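Local coordinates for cytochrome c-552/4 domain-containing protein (Ignicoccus hospitalis KIN4/I, PDB 4QO5) that holds eight c-type hemes in a membrane-associated octaheme cytochrome and probably passes electrons along them, at residues A[104-109]-A[205-210]; A[445-450]-A[513-518]; A[321-326]-A[365-370]. All coordinates share one frame; numbering follows the deposited sequence.

Contact 1 (A[104-109]-A[205-210]); sequences IVTPND and RVNPDG. With HEC (heme c), chain C.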
loop_
_atom_site.group_PDB
_atom_site.type_symbol
_atom_site.label_atom_id
_atom_site.label_comp_id
_atom_site.label_asym_id
_atom_site.label_seq_id
_atom_site.Cartn_x
_atom_site.Cartn_y
_atom_site.Cartn_z
ATOM N N ILE A 104 -17.157 -18.733 -22.027
ATOM C CA ILE A 104 -17.353 -18.488 -20.607
ATOM C C ILE A 104 -17.798 -19.762 -19.922
ATOM O O ILE A 104 -18.969 -20.152 -20.008
ATOM C CB ILE A 104 -18.342 -17.333 -20.315
ATOM C CG1 ILE A 104 -17.832 -16.028 -20.935
ATOM C CG2 ILE A 104 -18.512 -17.143 -18.793
ATOM C CD1 ILE A 104 -18.818 -14.863 -20.794
ATOM N N VAL A 105 -16.842 -20.426 -19.278
ATOM C CA VAL A 105 -17.133 -21.610 -18.491
ATOM C C VAL A 105 -17.708 -21.171 -17.138
ATOM O O VAL A 105 -17.116 -20.359 -16.431
ATOM C CB VAL A 105 -15.870 -22.490 -18.344
ATOM C CG1 VAL A 105 -16.115 -23.663 -17.409
ATOM C CG2 VAL A 105 -15.377 -22.959 -19.714
ATOM N N THR A 106 -18.871 -21.708 -16.778
ATOM C CA THR A 106 -19.662 -21.138 -15.697
ATOM C C THR A 106 -19.713 -22.072 -14.483
ATOM O O THR A 106 -19.286 -23.222 -14.582
ATOM C CB THR A 106 -21.095 -20.905 -16.184
ATOM O OG1 THR A 106 -21.712 -22.176 -16.403
ATOM C CG2 THR A 106 -21.094 -20.073 -17.482
ATOM N N PRO A 107 -20.213 -21.574 -13.335
ATOM C CA PRO A 107 -20.381 -22.451 -12.160
ATOM C C PRO A 107 -21.170 -23.724 -12.476
ATOM O O PRO A 107 -20.884 -24.804 -11.930
ATOM C CB PRO A 107 -21.162 -21.568 -11.181
ATOM C CG PRO A 107 -20.678 -20.176 -11.499
ATOM C CD PRO A 107 -20.514 -20.162 -13.008
ATOM N N ASN A 108 -22.142 -23.622 -13.372
ATOM C CA ASN A 108 -22.891 -24.822 -13.743
ATOM C C ASN A 108 -22.041 -25.851 -14.492
ATOM O O ASN A 108 -22.298 -27.053 -14.410
ATOM C CB ASN A 108 -24.173 -24.470 -14.504
ATOM C CG ASN A 108 -25.269 -23.962 -13.577
ATOM O OD1 ASN A 108 -25.076 -23.878 -12.360
ATOM N ND2 ASN A 108 -26.423 -23.628 -14.144
ATOM N N ASP A 109 -21.017 -25.380 -15.204
ATOM C CA ASP A 109 -20.060 -26.287 -15.830
ATOM C C ASP A 109 -19.160 -26.927 -14.762
ATOM O O ASP A 109 -18.955 -28.144 -14.756
ATOM C CB ASP A 109 -19.184 -25.534 -16.832
ATOM C CG ASP A 109 -19.968 -25.055 -18.043
ATOM O OD1 ASP A 109 -21.001 -25.685 -18.388
ATOM O OD2 ASP A 109 -19.547 -24.040 -18.632
ATOM N N ARG A 205 -21.064 -12.345 -10.932
ATOM C CA ARG A 205 -21.260 -12.215 -12.385
ATOM C C ARG A 205 -22.469 -13.037 -12.848
ATOM O O ARG A 205 -22.615 -14.203 -12.464
ATOM C CB ARG A 205 -20.028 -12.670 -13.146
ATOM C CG ARG A 205 -20.132 -12.453 -14.693
ATOM C CD ARG A 205 -18.859 -12.951 -15.334
ATOM N NE ARG A 205 -18.822 -14.412 -15.338
ATOM C CZ ARG A 205 -17.712 -15.145 -15.315
ATOM N NH1 ARG A 205 -16.497 -14.574 -15.265
ATOM N NH2 ARG A 205 -17.815 -16.463 -15.342
ATOM N N VAL A 206 -23.338 -12.426 -13.648
ATOM C CA VAL A 206 -24.514 -13.142 -14.166
ATOM C C VAL A 206 -24.163 -13.712 -15.538
ATOM O O VAL A 206 -24.043 -12.981 -16.513
ATOM C CB VAL A 206 -25.745 -12.218 -14.249
ATOM C CG1 VAL A 206 -26.987 -13.000 -14.690
ATOM C CG2 VAL A 206 -25.977 -11.538 -12.897
ATOM N N ASN A 207 -23.988 -15.024 -15.591
ATOM C CA ASN A 207 -23.456 -15.694 -16.766
ATOM C C ASN A 207 -24.498 -15.882 -17.859
ATOM O O ASN A 207 -25.696 -15.769 -17.597
ATOM C CB ASN A 207 -22.869 -17.038 -16.336
ATOM C CG ASN A 207 -21.693 -16.863 -15.414
ATOM O OD1 ASN A 207 -20.642 -16.374 -15.827
ATOM N ND2 ASN A 207 -21.864 -17.239 -14.162
ATOM N N PRO A 208 -24.040 -16.157 -19.092
ATOM C CA PRO A 208 -24.980 -16.362 -20.200
ATOM C C PRO A 208 -25.969 -17.518 -19.988
ATOM O O PRO A 208 -27.064 -17.471 -20.545
ATOM C CB PRO A 208 -24.058 -16.664 -21.390
ATOM C CG PRO A 208 -22.757 -16.022 -21.055
ATOM C CD PRO A 208 -22.634 -16.144 -19.544
ATOM N N ASP A 209 -25.591 -18.534 -19.215
ATOM C CA ASP A 209 -26.481 -19.671 -18.938
ATOM C C ASP A 209 -27.374 -19.410 -17.726
ATOM O O ASP A 209 -28.125 -20.288 -17.291
ATOM C CB ASP A 209 -25.677 -20.973 -18.748
ATOM C CG ASP A 209 -24.795 -20.951 -17.493
ATOM O OD1 ASP A 209 -24.184 -21.998 -17.172
ATOM O OD2 ASP A 209 -24.706 -19.896 -16.834
ATOM N N GLY A 210 -27.278 -18.206 -17.175
ATOM C CA GLY A 210 -28.117 -17.817 -16.059
ATOM C C GLY A 210 -27.567 -18.164 -14.686
ATOM O O GLY A 210 -28.103 -17.711 -13.672
HETATM FE FE HEC C . -10.416 -21.971 -20.730
HETATM C CHA HEC C . -11.809 -18.830 -20.836
HETATM C CHB HEC C . -8.928 -21.358 -23.791
HETATM C CHC HEC C . -8.982 -24.942 -20.526
HETATM C CHD HEC C . -12.115 -22.619 -17.823
HETATM N NA HEC C . -10.330 -20.415 -22.025
HETATM C C1A HEC C . -11.001 -19.201 -21.871
HETATM C C2A HEC C . -10.730 -18.363 -23.009
HETATM C C3A HEC C . -9.928 -19.042 -23.820
HETATM C C4A HEC C . -9.660 -20.337 -23.227
HETATM C CMA HEC C . -9.359 -18.534 -25.163
HETATM C CAA HEC C . -11.323 -16.950 -23.237
HETATM C CBA HEC C . -10.871 -15.901 -22.235
HETATM C CGA HEC C . -9.552 -15.371 -22.710
HETATM O O1A HEC C . -8.666 -15.165 -21.840
HETATM O O2A HEC C . -9.390 -15.180 -23.949
HETATM N NB HEC C . -9.313 -22.930 -21.950
HETATM C C1B HEC C . -8.682 -22.506 -23.111
HETATM C C2B HEC C . -7.642 -23.430 -23.465
HETATM C C3B HEC C . -7.665 -24.356 -22.495
HETATM C C4B HEC C . -8.711 -24.093 -21.573
HETATM C CMB HEC C . -6.696 -23.222 -24.681
HETATM C CAB HEC C . -6.780 -25.533 -22.132
HETATM C CBB HEC C . -5.266 -25.219 -22.389
HETATM N NC HEC C . -10.553 -23.496 -19.460
HETATM C C1C HEC C . -9.886 -24.689 -19.548
HETATM C C2C HEC C . -10.411 -25.624 -18.585
HETATM C C3C HEC C . -11.109 -24.855 -17.732
HETATM C C4C HEC C . -11.320 -23.595 -18.341
HETATM C CMC HEC C . -9.670 -26.966 -18.328
HETATM C CAC HEC C . -11.886 -25.100 -16.413
HETATM C CBC HEC C . -11.199 -26.072 -15.413
HETATM N ND HEC C . -11.713 -20.908 -19.576
HETATM C C1D HEC C . -12.244 -21.376 -18.376
HETATM C C2D HEC C . -13.032 -20.368 -17.715
HETATM C C3D HEC C . -12.972 -19.169 -18.649
HETATM C C4D HEC C . -12.146 -19.605 -19.768
HETATM C CMD HEC C . -13.730 -20.598 -16.343
HETATM C CAD HEC C . -13.600 -17.751 -18.543
HETATM C CBD HEC C . -14.730 -17.586 -17.545
HETATM C CGD HEC C . -14.160 -17.220 -16.184
HETATM O O1D HEC C . -14.960 -17.034 -15.245
HETATM O O2D HEC C . -12.916 -17.108 -16.042
#
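A heme c propionate is held by R205 at the edge of its guanidinium: NH1 and NH2 each stand 2.9 Å from heme O1D, which lies close to the guanidinium plane. The neighbouring edge turns to N207, whose OD1 accepts hydrogen bonds from NE, at 2.7 Å, and from NH2. NH2 comes in the carbonyl plane along a lone pair, NE from above that plane. NH2 is thus shared between heme O1D and N207 OD1. A bend at chi3 (74°) turns the guanidinium off the otherwise extended chain. I104 covers one guanidinium face with CG2, 3.6 Å from R205 NH2, while V105 packs CB at 3.5 Å on heme CMD and also touches the axial ligand H83.

In the second shell, N207 is steadied by T106 CG2, 3.7 Å from its CB, and by ND2 bonds to the carbonyls of S211 and G213. T106 OG1, in the crowded position between backbone N and carbonyl carbon, donates to D209 OD1 at 2.6 Å, meeting it from above the carboxylate plane. T106 also N-caps helix 107-110: its N donates to D109 OD2 at 3.1 Å, and the weak return bond from D109 N to OG1 completes a capping box.

R205 NH1 also reaches the N200 carbonyl. With a buried guanidinium bonded so fully, the propionate probably stays ionised, which could help tune the heme's potential.

Contact 2 (A[445-450]-A[513-518]); sequences WQSGLA and RLWEAA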
loop_
_atom_site.group_PDB
_atom_site.type_symbol
_atom_site.label_atom_id
_atom_site.label_comp_id
_atom_site.label_asym_id
_atom_site.label_seq_id
_atom_site.Cartn_x
_atom_site.Cartn_y
_atom_site.Cartn_z
ATOM N N TRP A 445 -30.066 18.589 6.269
ATOM C CA TRP A 445 -31.264 18.602 5.447
ATOM C C TRP A 445 -32.279 19.599 6.003
ATOM O O TRP A 445 -32.931 20.316 5.251
ATOM C CB TRP A 445 -31.882 17.209 5.373
ATOM C CG TRP A 445 -31.127 16.242 4.527
ATOM C CD1 TRP A 445 -30.316 16.528 3.458
ATOM C CD2 TRP A 445 -31.112 14.820 4.674
ATOM N NE1 TRP A 445 -29.799 15.366 2.938
ATOM C CE2 TRP A 445 -30.279 14.303 3.665
ATOM C CE3 TRP A 445 -31.733 13.932 5.561
ATOM C CZ2 TRP A 445 -30.037 12.936 3.524
ATOM C CZ3 TRP A 445 -31.497 12.573 5.416
ATOM C CH2 TRP A 445 -30.653 12.089 4.411
ATOM N N GLN A 446 -32.387 19.648 7.326
ATOM C CA GLN A 446 -33.312 20.560 7.995
ATOM C C GLN A 446 -32.983 22.031 7.750
ATOM O O GLN A 446 -33.881 22.865 7.658
ATOM C CB GLN A 446 -33.314 20.291 9.502
ATOM C CG GLN A 446 -34.443 20.975 10.251
ATOM C CD GLN A 446 -35.768 20.258 10.092
ATOM O OE1 GLN A 446 -35.864 19.045 10.297
ATOM N NE2 GLN A 446 -36.804 21.006 9.734
ATOM N N SER A 447 -31.696 22.346 7.655
ATOM C CA SER A 447 -31.255 23.734 7.558
ATOM C C SER A 447 -31.110 24.191 6.113
ATOM O O SER A 447 -30.903 25.373 5.846
ATOM C CB SER A 447 -29.929 23.932 8.299
ATOM O OG SER A 447 -28.846 23.398 7.557
ATOM N N GLY A 448 -31.207 23.250 5.184
ATOM C CA GLY A 448 -31.140 23.578 3.772
ATOM C C GLY A 448 -29.735 23.572 3.198
ATOM O O GLY A 448 -29.526 23.994 2.068
ATOM N N LEU A 449 -28.763 23.099 3.969
ATOM C CA LEU A 449 -27.404 22.979 3.454
ATOM C C LEU A 449 -27.350 21.892 2.384
ATOM O O LEU A 449 -26.548 21.967 1.449
ATOM C CB LEU A 449 -26.410 22.683 4.582
ATOM C CG LEU A 449 -24.953 22.409 4.201
ATOM C CD1 LEU A 449 -24.351 23.571 3.415
ATOM C CD2 LEU A 449 -24.135 22.129 5.454
ATOM N N ALA A 450 -28.216 20.891 2.526
ATOM C CA ALA A 450 -28.320 19.810 1.555
ATOM C C ALA A 450 -29.781 19.514 1.257
ATOM O O ALA A 450 -30.654 19.809 2.073
ATOM C CB ALA A 450 -27.621 18.561 2.067
ATOM N N ARG A 513 -21.787 24.865 10.899
ATOM C CA ARG A 513 -21.483 26.156 11.517
ATOM C C ARG A 513 -21.263 27.273 10.502
ATOM O O ARG A 513 -21.744 28.393 10.689
ATOM C CB ARG A 513 -20.237 26.058 12.392
ATOM C CG ARG A 513 -20.481 25.573 13.796
ATOM C CD ARG A 513 -19.220 25.738 14.627
ATOM N NE ARG A 513 -18.869 27.142 14.835
ATOM C CZ ARG A 513 -17.621 27.605 14.876
ATOM N NH1 ARG A 513 -17.394 28.894 15.075
ATOM N NH2 ARG A 513 -16.597 26.776 14.712
ATOM N N LEU A 514 -20.501 26.983 9.450
ATOM C CA LEU A 514 -20.264 27.969 8.392
ATOM C C LEU A 514 -21.566 28.336 7.701
ATOM O O LEU A 514 -21.817 29.505 7.404
ATOM C CB LEU A 514 -19.276 27.436 7.354
ATOM C CG LEU A 514 -17.811 27.377 7.782
ATOM C CD1 LEU A 514 -16.958 26.778 6.677
ATOM C CD2 LEU A 514 -17.311 28.763 8.156
ATOM N N TRP A 515 -22.391 27.328 7.447
ATOM C CA TRP A 515 -23.682 27.546 6.809
ATOM C C TRP A 515 -24.580 28.440 7.658
ATOM O O TRP A 515 -25.171 29.392 7.154
ATOM C CB TRP A 515 -24.360 26.209 6.512
ATOM C CG TRP A 515 -25.672 26.326 5.806
ATOM C CD1 TRP A 515 -26.903 25.996 6.301
ATOM C CD2 TRP A 515 -25.891 26.799 4.468
ATOM N NE1 TRP A 515 -27.873 26.233 5.356
ATOM C CE2 TRP A 515 -27.280 26.728 4.224
ATOM C CE3 TRP A 515 -25.050 27.271 3.453
ATOM C CZ2 TRP A 515 -27.845 27.110 3.008
ATOM C CZ3 TRP A 515 -25.615 27.654 2.248
ATOM C CH2 TRP A 515 -27.000 27.571 2.037
ATOM N N GLU A 516 -24.667 28.145 8.949
ATOM C CA GLU A 516 -25.478 28.959 9.852
ATOM C C GLU A 516 -24.941 30.381 9.993
ATOM O O GLU A 516 -25.717 31.330 10.085
ATOM C CB GLU A 516 -25.607 28.295 11.225
ATOM C CG GLU A 516 -26.588 27.131 11.241
ATOM C CD GLU A 516 -27.957 27.510 10.693
ATOM O OE1 GLU A 516 -28.590 28.431 11.254
ATOM O OE2 GLU A 516 -28.400 26.889 9.701
ATOM N N ALA A 517 -23.618 30.525 10.007
ATOM C CA ALA A 517 -22.998 31.843 10.094
ATOM C C ALA A 517 -23.304 32.673 8.851
ATOM O O ALA A 517 -23.495 33.883 8.942
ATOM C CB ALA A 517 -21.495 31.723 10.304
ATOM N N ALA A 518 -23.356 32.011 7.698
ATOM C CA ALA A 518 -23.683 32.674 6.436
ATOM C C ALA A 518 -25.162 33.052 6.333
ATOM O O ALA A 518 -25.525 33.935 5.561
ATOM C CB ALA A 518 -23.280 31.799 5.252
#
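Helix 413-447 gives way at G448, whose positive phi (89°) turns the chain so that L449 comes beside W515 of helix 498-520, their CA atoms 6.8 Å apart. W515 carries the contact. With CG anti to its backbone N, the indole extends from its helix to the turn and donates from NE1 to S447 O at 3.2 Å. The bond is nearly straight (170°) and the oxygen lies in the ring plane, although NE1 stands well above the plane of the carbonyl.

L449 covers one indole face. Its CB sits 3.8 Å from the centroid of the five-membered ring, almost on the ring normal, in a CH-pi contact, and CD1 continues along the ring to 3.7 Å from W515 CD2. S447 OG comes within 3.5 Å of W515 CD1, and the folded E516 chain brings OE2 to 3.6 Å from S447 CB.

R513 of the second subunit packs on W515 and donates to the carbonyls of G448 and L449, while this chain's own R513 does the same to the third subunit. A helix C-terminus turned by a positive-phi glycine thus docks on the C-terminal helix within the subunit interface of the three-chain assembly.

Contact 3 (A[321-326]-A[365-370]); sequences YAHPMP and MPISLA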
loop_
_atom_site.group_PDB
_atom_site.type_symbol
_atom_site.label_atom_id
_atom_site.label_comp_id
_atom_site.label_asym_id
_atom_site.label_seq_id
_atom_site.Cartn_x
_atom_site.Cartn_y
_atom_site.Cartn_z
ATOM N N TYR A 321 -25.323 0.601 9.892
ATOM C CA TYR A 321 -24.700 0.084 11.117
ATOM C C TYR A 321 -24.244 -1.365 10.937
ATOM O O TYR A 321 -24.774 -2.079 10.089
ATOM C CB TYR A 321 -25.696 0.155 12.274
ATOM C CG TYR A 321 -26.278 1.538 12.463
ATOM C CD1 TYR A 321 -25.517 2.558 13.032
ATOM C CD2 TYR A 321 -27.564 1.836 12.042
ATOM C CE1 TYR A 321 -26.041 3.825 13.195
ATOM C CE2 TYR A 321 -28.092 3.102 12.199
ATOM C CZ TYR A 321 -27.319 4.096 12.775
ATOM O OH TYR A 321 -27.837 5.367 12.935
ATOM N N ALA A 322 -23.279 -1.795 11.746
ATOM C CA ALA A 322 -22.903 -3.201 11.808
ATOM C C ALA A 322 -24.080 -3.944 12.450
ATOM O O ALA A 322 -24.735 -3.423 13.361
ATOM C CB ALA A 322 -21.631 -3.391 12.631
ATOM N N HIS A 323 -24.343 -5.152 11.970
ATOM C CA HIS A 323 -25.585 -5.850 12.317
ATOM C C HIS A 323 -25.391 -7.361 12.264
ATOM O O HIS A 323 -24.489 -7.841 11.611
ATOM C CB HIS A 323 -26.673 -5.442 11.335
ATOM C CG HIS A 323 -26.273 -5.596 9.903
ATOM N ND1 HIS A 323 -25.492 -4.667 9.250
ATOM C CD2 HIS A 323 -26.537 -6.569 8.997
ATOM C CE1 HIS A 323 -25.297 -5.058 8.002
ATOM N NE2 HIS A 323 -25.919 -6.209 7.822
ATOM N N PRO A 324 -26.271 -8.128 12.941
ATOM C CA PRO A 324 -26.091 -9.582 12.849
ATOM C C PRO A 324 -26.154 -10.043 11.393
ATOM O O PRO A 324 -26.848 -9.428 10.579
ATOM C CB PRO A 324 -27.284 -10.138 13.652
ATOM C CG PRO A 324 -27.631 -9.039 14.612
ATOM C CD PRO A 324 -27.341 -7.747 13.875
ATOM N N MET A 325 -25.415 -11.094 11.056
ATOM C CA MET A 325 -25.328 -11.537 9.663
ATOM C C MET A 325 -26.708 -11.918 9.093
ATOM O O MET A 325 -27.498 -12.568 9.761
ATOM C CB MET A 325 -24.376 -12.733 9.581
ATOM C CG MET A 325 -23.905 -13.074 8.194
ATOM S SD MET A 325 -22.858 -11.738 7.565
ATOM C CE MET A 325 -22.920 -12.096 5.809
ATOM N N PRO A 326 -27.013 -11.502 7.856
ATOM C CA PRO A 326 -28.259 -12.006 7.246
ATOM C C PRO A 326 -28.293 -13.528 7.116
ATOM O O PRO A 326 -27.238 -14.140 6.891
ATOM C CB PRO A 326 -28.239 -11.367 5.851
ATOM C CG PRO A 326 -27.437 -10.105 6.031
ATOM C CD PRO A 326 -26.375 -10.445 7.049
ATOM N N MET A 365 -32.924 -2.509 3.771
ATOM C CA MET A 365 -31.686 -2.505 4.539
ATOM C C MET A 365 -31.833 -3.519 5.662
ATOM O O MET A 365 -32.957 -3.929 5.972
ATOM C CB MET A 365 -31.423 -1.106 5.084
ATOM C CG MET A 365 -30.961 -0.130 3.995
ATOM S SD MET A 365 -31.075 1.575 4.533
ATOM C CE MET A 365 -29.633 1.678 5.585
ATOM N N PRO A 366 -30.707 -3.960 6.248
ATOM C CA PRO A 366 -30.781 -4.998 7.282
ATOM C C PRO A 366 -31.153 -4.460 8.654
ATOM O O PRO A 366 -31.599 -5.219 9.527
ATOM C CB PRO A 366 -29.360 -5.578 7.305
ATOM C CG PRO A 366 -28.484 -4.491 6.742
ATOM C CD PRO A 366 -29.327 -3.737 5.763
ATOM N N ILE A 367 -30.976 -3.157 8.841
ATOM C CA ILE A 367 -31.146 -2.553 10.158
ATOM C C ILE A 367 -31.732 -1.145 9.995
ATOM O O ILE A 367 -31.531 -0.498 8.960
ATOM C CB ILE A 367 -29.777 -2.555 10.912
ATOM C CG1 ILE A 367 -29.934 -2.170 12.385
ATOM C CG2 ILE A 367 -28.729 -1.691 10.172
ATOM C CD1 ILE A 367 -28.668 -2.414 13.217
ATOM N N SER A 368 -32.472 -0.682 10.998
ATOM C CA SER A 368 -33.100 0.640 10.955
ATOM C C SER A 368 -32.065 1.773 10.975
ATOM O O SER A 368 -30.886 1.545 11.252
ATOM C CB SER A 368 -34.064 0.802 12.125
ATOM O OG SER A 368 -33.421 0.530 13.362
ATOM N N LEU A 369 -32.517 2.992 10.694
ATOM C CA LEU A 369 -31.617 4.146 10.616
ATOM C C LEU A 369 -31.251 4.682 11.990
ATOM O O LEU A 369 -30.264 5.406 12.149
ATOM C CB LEU A 369 -32.254 5.264 9.791
ATOM C CG LEU A 369 -32.576 4.910 8.342
ATOM C CD1 LEU A 369 -33.240 6.088 7.643
ATOM C CD2 LEU A 369 -31.323 4.465 7.588
ATOM N N ALA A 370 -32.060 4.339 12.984
ATOM C CA ALA A 370 -31.831 4.797 14.345
ATOM C C ALA A 370 -32.404 3.762 15.300
ATOM O O ALA A 370 -33.350 3.056 14.949
ATOM C CB ALA A 370 -32.503 6.148 14.559
#
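Strand 323-324, which pairs with 314-315 in a two-stranded antiparallel sheet, and the residues leading into it face the irregular segment 365-370. Y321 spans much of this face. Its CB lies 4.0 Å from I367 CD1, the two side chains crossing at about a right angle. CG, anti to the carbonyl carbon (chi1 -54°), sends the ring along the segment, with CD2 running past the S368 carbonyl oxygen. Next, at CE2 the ring edge meets two carbonyl oxygens, S368 O at 3.3 Å and, slightly nearer, L369 O. At the tip, OH donates to L369 O at 2.6 Å, approaching from above the plane of that carbonyl. N431, T434, L435 and T438 of helix 413-447 also touch this side chain, and its ring meets that of F378, so the tyrosine joins the long helix to both segments.

H323 supplies the second half of the contact. Its CG occupies the crowded position between backbone N and carbonyl carbon, folding the imidazole back so that ND1 donates to Y321 O at 2.8 Å. This bond is fairly straight (165°) and lies in the planes of both ring and carbonyl, fixing the rotation of the imidazole. P366 rides over one face, its CG 3.5 Å from the ring centroid in a CH-pi contact, displaced toward NE2. An alanine in place of H323 would remove the ND1 bond and the surface under P366, and would probably loosen the fit of that proline.

I367 lies between the two aromatic groups with its extended chain, CD1 standing 4.1 Å from H323 CB. S368, directed away from 321-326, accepts at OG from L379 N outside the segment and donates within it to A370 O, OG standing 3.0 Å from that oxygen.

How the contacts relate
The three contacts lie in series along the chain, contact 1 closing before contact 3 opens and contact 3 before contact 2. Contact 1 alone bonds directly to a heme. Contact 3, its centre 31 Å from that of contact 1, has no heme bond in its two segments. The side chain of P366 is about 7 Å from a bound heme. Contact 2 lies on the opposite side of the chain's centre from contact 1, 50 Å between centres. Contacts 2 and 3 share helix 413-447: Y321 packs on its side and 445-450 includes its C-terminal part; the nearest atoms of the two contacts are about 7 Å apart. The L449 side chain of contact 2 is about 10 Å from a bound calcium ion.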